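Side-chain contact in ornithine carbamoyltransferase, mitochondrial (Coccidioides immitis, PDB 3SDS), which catalyses the transfer of the carbamoyl group from carbamoyl phosphate to L-ornithine, giving L-citrulline and phosphate in arginine biosynthesis: residues E85-K90 / S340-F345. Numbering follows the deposited sequence.
Sequences EGAVVK and SALEAF
L342 reaches across to A87 and V88 with a single methyl, CD1, and that methyl carries the whole apolar contact between 85-90 and 340-345. CD1 stands 3.9 Å from A87 CB and 4.0 Å from V88 CG2, so it touches two consecutive residues of the facing helix at once. The CA–CB bonds of A87 and L342 both point into the interface, and the leucine branch points its CD1 end at the alanine methyl, meeting it on its flank. V88 comes in differently: its CA–CB bond runs alongside the interface, and its side chain crosses that of L342 at about a right angle. With CG1 anti to the backbone N (chi1 178°), the other methyl, CG2, lies beside the N and is the one turned to the leucine. L342 has its CG anti to the carbonyl carbon, and chi2 of 153° extends CD1 away from CA toward 85-90. The backbones stay well apart, with V88 CA and L342 CA 7.8 Å from each other, and the pair buries just 96 Å² in all.

In the fold this is helix against helix. Helix 78-90 starts at the carbamoyl phosphate-binding residues of the N-terminal domain, assigned by similarity, while the long C-terminal helix 327-347 returns from the ornithine-binding domain to pack on it, as in other transcarbamoylases. One turn earlier on that long helix, A338 and I339 also pack on A87, so the alanine faces more than one turn of its neighbour. P95 of strand 94-98 touches V88. The two glutamates make polar contacts: E343 is held by a salt bridge to R59 and a hydrogen bond with Y47; E85 OE1 makes a salt bridge to R81 NE, and OE2 a hydrogen bond with H94 NE2 of a second subunit.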
loop_
_atom_site.group_PDB
_atom_site.type_symbol
_atom_site.label_atom_id
_atom_site.label_comp_id
_atom_site.label_asym_id
_atom_site.label_seq_id
_atom_site.Cartn_x
_atom_site.Cartn_y
_atom_site.Cartn_z
ATOM N N GLU A 85 6.002 4.637 -7.682
ATOM C CA GLU A 85 5.312 5.147 -6.525
ATOM C C GLU A 85 5.670 6.643 -6.345
ATOM O O GLU A 85 4.777 7.508 -6.356
ATOM C CB GLU A 85 5.578 4.266 -5.296
ATOM C CG GLU A 85 4.373 4.189 -4.364
ATOM C CD GLU A 85 4.165 2.859 -3.593
ATOM O OE1 GLU A 85 4.459 1.750 -4.092
ATOM O OE2 GLU A 85 3.643 2.942 -2.463
ATOM N N GLY A 86 6.971 6.949 -6.269
ATOM C CA GLY A 86 7.450 8.330 -6.081
ATOM C C GLY A 86 7.006 9.310 -7.155
ATOM O O GLY A 86 6.687 10.467 -6.861
ATOM N N ALA A 87 6.978 8.843 -8.401
ATOM C CA ALA A 87 6.589 9.665 -9.544
ATOM C C ALA A 87 5.123 10.059 -9.526
ATOM O O ALA A 87 4.778 11.229 -9.734
ATOM C CB ALA A 87 6.912 8.953 -10.827
ATOM N N VAL A 88 4.259 9.082 -9.277
ATOM C CA VAL A 88 2.835 9.356 -9.141
ATOM C C VAL A 88 2.586 10.402 -8.045
ATOM O O VAL A 88 1.846 11.364 -8.263
ATOM C CB VAL A 88 2.062 8.054 -8.853
ATOM C CG1 VAL A 88 0.567 8.315 -8.661
ATOM C CG2 VAL A 88 2.298 7.038 -9.979
ATOM N N VAL A 89 3.224 10.236 -6.885
ATOM C CA VAL A 89 2.985 11.128 -5.734
ATOM C C VAL A 89 3.416 12.596 -5.968
ATOM O O VAL A 89 2.717 13.514 -5.548
ATOM C CB VAL A 89 3.587 10.552 -4.425
ATOM C CG1 VAL A 89 3.580 11.601 -3.283
ATOM C CG2 VAL A 89 2.849 9.291 -4.012
ATOM N N LYS A 90 4.549 12.826 -6.636
ATOM C CA LYS A 90 4.927 14.196 -7.045
ATOM C C LYS A 90 3.794 14.903 -7.794
ATOM O O LYS A 90 3.593 16.128 -7.604
ATOM C CB LYS A 90 6.210 14.217 -7.883
ATOM C CG LYS A 90 7.505 14.185 -7.071
ATOM C CD LYS A 90 7.908 15.585 -6.630
ATOM C CE LYS A 90 8.581 15.628 -5.218
ATOM N NZ LYS A 90 9.502 14.479 -4.902
ATOM N N SER A 340 8.099 11.999 -16.418
ATOM C CA SER A 340 8.000 12.437 -17.811
ATOM C C SER A 340 6.991 11.572 -18.578
ATOM O O SER A 340 6.104 12.103 -19.271
ATOM C CB SER A 340 9.381 12.348 -18.462
ATOM O OG SER A 340 9.387 12.846 -19.777
ATOM N N ALA A 341 7.110 10.249 -18.415
ATOM C CA ALA A 341 6.281 9.314 -19.157
ATOM C C ALA A 341 4.810 9.359 -18.746
ATOM O O ALA A 341 3.917 9.335 -19.615
ATOM C CB ALA A 341 6.827 7.907 -19.059
ATOM N N LEU A 342 4.562 9.417 -17.437
ATOM C CA LEU A 342 3.197 9.513 -16.932
ATOM C C LEU A 342 2.557 10.846 -17.315
ATOM O O LEU A 342 1.371 10.861 -17.660
ATOM C CB LEU A 342 3.126 9.320 -15.407
ATOM C CG LEU A 342 3.601 8.020 -14.763
ATOM C CD1 LEU A 342 4.041 8.305 -13.342
ATOM C CD2 LEU A 342 2.521 6.971 -14.770
ATOM N N GLU A 343 3.297 11.959 -17.248
ATOM C CA GLU A 343 2.738 13.228 -17.743
ATOM C C GLU A 343 2.298 13.116 -19.204
ATOM O O GLU A 343 1.210 13.595 -19.573
ATOM C CB GLU A 343 3.716 14.402 -17.616
ATOM C CG GLU A 343 3.058 15.776 -17.813
ATOM C CD GLU A 343 3.983 16.795 -18.473
ATOM O OE1 GLU A 343 5.160 16.445 -18.723
ATOM O OE2 GLU A 343 3.526 17.946 -18.749
ATOM N N ALA A 344 3.147 12.485 -20.019
ATOM C CA ALA A 344 2.916 12.396 -21.454
ATOM C C ALA A 344 1.709 11.527 -21.812
ATOM O O ALA A 344 0.878 11.902 -22.659
ATOM C CB ALA A 344 4.140 11.883 -22.131
ATOM N N PHE A 345 1.613 10.365 -21.169
ATOM C CA PHE A 345 0.623 9.374 -21.569
ATOM C C PHE A 345 -0.700 9.507 -20.825
ATOM O O PHE A 345 -1.754 9.262 -21.415
ATOM C CB PHE A 345 1.199 7.946 -21.535
ATOM C CG PHE A 345 2.115 7.649 -22.707
ATOM C CD1 PHE A 345 1.615 7.064 -23.874
ATOM C CD2 PHE A 345 3.468 8.001 -22.663
ATOM C CE1 PHE A 345 2.444 6.819 -24.961
ATOM C CE2 PHE A 345 4.321 7.751 -23.755
ATOM C CZ PHE A 345 3.805 7.168 -24.904
#